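Long-range contact in ALKF (Bacillus cereus, PDB 3ZBO), which binds branched DNA structures and is related to the HEAT-like repeat DNA glycosylases, though its cellular function is unknown: residues R145-F150 with Y188-E193. Sequence-based numbering, arbitrary orientation. Where two conformers were deposited one is given.
Sequences RKDNAF and YVPLHE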
loop_
_atom_site.group_PDB
_atom_site.type_symbol
_atom_site.label_atom_id
_atom_site.label_comp_id
_atom_site.label_asym_id
_atom_site.label_seq_id
_atom_site.Cartn_x
_atom_site.Cartn_y
_atom_site.Cartn_z
ATOM N N ARG A 145 -7.114 -5.139 -11.497
ATOM C CA ARG A 145 -6.723 -5.874 -12.708
ATOM C C ARG A 145 -7.648 -7.051 -12.828
ATOM O O ARG A 145 -8.117 -7.665 -11.868
ATOM C CB ARG A 145 -5.272 -6.414 -12.643
ATOM C CG ARG A 145 -4.140 -5.376 -12.508
ATOM C CD ARG A 145 -3.882 -4.513 -13.669
ATOM N NE ARG A 145 -2.955 -3.469 -13.182
ATOM C CZ ARG A 145 -2.140 -2.780 -13.930
ATOM N NH1 ARG A 145 -2.119 -2.976 -15.266
ATOM N NH2 ARG A 145 -1.326 -1.929 -13.345
ATOM N N LYS A 146 -7.886 -7.438 -14.086
ATOM C CA LYS A 146 -8.604 -8.678 -14.295
ATOM C C LYS A 146 -7.739 -9.904 -13.894
ATOM O O LYS A 146 -6.496 -9.866 -13.837
ATOM C CB LYS A 146 -9.070 -8.814 -15.782
ATOM C CG LYS A 146 -9.539 -7.487 -16.423
ATOM C CD LYS A 146 -10.015 -7.650 -17.911
ATOM C CE LYS A 146 -11.147 -6.715 -18.294
ATOM N NZ LYS A 146 -12.372 -6.955 -17.484
ATOM N N ASP A 147 -8.412 -11.000 -13.569
ATOM C CA ASP A 147 -7.726 -12.142 -13.113
ATOM C C ASP A 147 -6.663 -12.676 -14.069
ATOM O O ASP A 147 -5.657 -13.265 -13.657
ATOM C CB ASP A 147 -8.712 -13.261 -12.715
ATOM C CG ASP A 147 -9.464 -12.955 -11.434
ATOM O OD1 ASP A 147 -9.007 -12.062 -10.663
ATOM O OD2 ASP A 147 -10.438 -13.687 -11.196
ATOM N N ASN A 148 -6.939 -12.521 -15.375
ATOM C CA ASN A 148 -5.966 -12.979 -16.379
ATOM C C ASN A 148 -4.649 -12.199 -16.422
ATOM O O ASN A 148 -3.682 -12.641 -17.095
ATOM C CB ASN A 148 -6.696 -13.083 -17.738
ATOM C CG ASN A 148 -6.839 -11.754 -18.443
ATOM O OD1 ASN A 148 -6.879 -10.690 -17.845
ATOM N ND2 ASN A 148 -6.897 -11.793 -19.767
ATOM N N ALA A 149 -4.546 -11.128 -15.623
ATOM C CA ALA A 149 -3.271 -10.447 -15.474
ATOM C C ALA A 149 -2.346 -11.222 -14.595
ATOM O O ALA A 149 -1.155 -10.843 -14.537
ATOM C CB ALA A 149 -3.533 -8.976 -14.944
ATOM N N PHE A 150 -2.784 -12.314 -13.950
ATOM C CA PHE A 150 -1.925 -13.080 -13.027
ATOM C C PHE A 150 -1.808 -14.507 -13.395
ATOM O O PHE A 150 -2.774 -15.111 -13.910
ATOM C CB PHE A 150 -2.544 -13.019 -11.599
ATOM C CG PHE A 150 -2.882 -11.628 -11.186
ATOM C CD1 PHE A 150 -1.912 -10.810 -10.615
ATOM C CD2 PHE A 150 -4.123 -11.095 -11.431
ATOM C CE1 PHE A 150 -2.189 -9.457 -10.243
ATOM C CE2 PHE A 150 -4.433 -9.827 -11.063
ATOM C CZ PHE A 150 -3.481 -8.951 -10.467
ATOM N N TYR A 188 -9.516 -12.742 -5.984
ATOM C CA TYR A 188 -8.928 -13.663 -6.976
ATOM C C TYR A 188 -9.552 -15.026 -6.860
ATOM O O TYR A 188 -9.026 -15.958 -6.292
ATOM C CB TYR A 188 -7.395 -13.715 -6.720
ATOM C CG TYR A 188 -6.733 -14.491 -7.929
ATOM C CD1 TYR A 188 -6.697 -13.931 -9.165
ATOM C CD2 TYR A 188 -6.178 -15.742 -7.661
ATOM C CE1 TYR A 188 -6.055 -14.692 -10.246
ATOM C CE2 TYR A 188 -5.517 -16.502 -8.643
ATOM C CZ TYR A 188 -5.535 -15.951 -9.942
ATOM O OH TYR A 188 -4.932 -16.706 -10.920
ATOM N N VAL A 189 -10.761 -15.112 -7.443
ATOM C CA VAL A 189 -11.563 -16.328 -7.246
ATOM C C VAL A 189 -10.936 -17.631 -7.689
ATOM O O VAL A 189 -11.279 -18.685 -7.113
ATOM C CB VAL A 189 -12.994 -16.232 -7.818
ATOM C CG1 VAL A 189 -13.747 -15.117 -7.166
ATOM C CG2 VAL A 189 -13.025 -16.083 -9.323
ATOM N N PRO A 190 -9.988 -17.606 -8.651
ATOM C CA PRO A 190 -9.371 -18.958 -8.900
ATOM C C PRO A 190 -8.762 -19.670 -7.737
ATOM O O PRO A 190 -8.707 -20.908 -7.687
ATOM C CB PRO A 190 -8.387 -18.661 -10.013
ATOM C CG PRO A 190 -8.946 -17.470 -10.723
ATOM C CD PRO A 190 -9.509 -16.568 -9.557
ATOM N N LEU A 191 -8.308 -18.936 -6.718
ATOM C CA LEU A 191 -7.723 -19.525 -5.555
ATOM C C LEU A 191 -8.470 -19.095 -4.279
ATOM O O LEU A 191 -7.899 -19.139 -3.175
ATOM C CB LEU A 191 -6.237 -19.061 -5.433
ATOM C CG LEU A 191 -5.387 -19.680 -6.545
ATOM C CD1 LEU A 191 -4.014 -19.089 -6.528
ATOM C CD2 LEU A 191 -5.326 -21.165 -6.447
ATOM N N HIS A 192 -9.795 -18.858 -4.453
ATOM C CA HIS A 192 -10.606 -18.569 -3.230
ATOM C C HIS A 192 -10.481 -19.649 -2.170
ATOM O O HIS A 192 -10.180 -19.350 -0.975
ATOM C CB HIS A 192 -12.094 -18.409 -3.613
ATOM C CG HIS A 192 -12.926 -18.298 -2.396
ATOM N ND1 HIS A 192 -13.870 -19.210 -1.944
ATOM C CD2 HIS A 192 -12.841 -17.344 -1.461
ATOM C CE1 HIS A 192 -14.396 -18.762 -0.791
ATOM N NE2 HIS A 192 -13.786 -17.620 -0.505
ATOM N N GLU A 193 -10.666 -20.924 -2.550
ATOM C CA GLU A 193 -10.677 -21.964 -1.523
ATOM C C GLU A 193 -9.322 -22.151 -0.888
ATOM O O GLU A 193 -9.258 -22.314 0.327
ATOM C CB GLU A 193 -11.202 -23.285 -2.123
ATOM C CG GLU A 193 -12.611 -23.086 -2.739
ATOM C CD GLU A 193 -12.615 -22.294 -4.164
ATOM O OE1 GLU A 193 -11.529 -22.117 -4.963
ATOM O OE2 GLU A 193 -13.783 -21.801 -4.464
HETATM O O HOH W 1 -11.616 -12.751 -8.981
HETATM O O HOH W 2 -5.407 -16.112 -13.520
#
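Tyr188 sends CG anti to its backbone N (chi1 -170°), while Asp147 turns CG anti to its own carbonyl carbon (chi1 -72°), and the two side chains meet between neighbouring inter-helix turns of an all-helical HEAT-like repeat fold. One turn links helices 128-144 and 152-165, the other helices 171-187 and 192-202, and each contains a short 3-10 segment.

The carboxylate crosses the phenol obliquely, its plane 72° from the ring plane, with OD1 of Asp147 3.3 Å from CD1 of Tyr188. The same oxygen forms a salt bridge with Lys235, which also donates to the carbonyl of Arg145. Asp147 OD2 faces the second turn and takes a hydrogen bond of 2.7 Å from a water whose oxygen accepts from Val189 N at 2.9 Å. An acidic residue suits this place because its two oxygens can serve a lysine and a water at once.

Proline, with its restricted phi, fits the 3-10 turn, and CD of Pro190 sits over the centre of the Tyr188 ring, 3.7 Å above its plane, so ring and turn pack within one segment. Phe150 approaches from the first turn, its CB 4.1 Å from CE1 of Tyr188, while its side chain packs on Leu141 and Leu142 of helix 128-144. Tyrosine combines a ring that packs on Pro190 CD and Phe150 CB with a polar hydroxyl: a second water lies 2.7 Å from Tyr188 OH and donates a 2.8 Å hydrogen bond to the carbonyl O of Phe150.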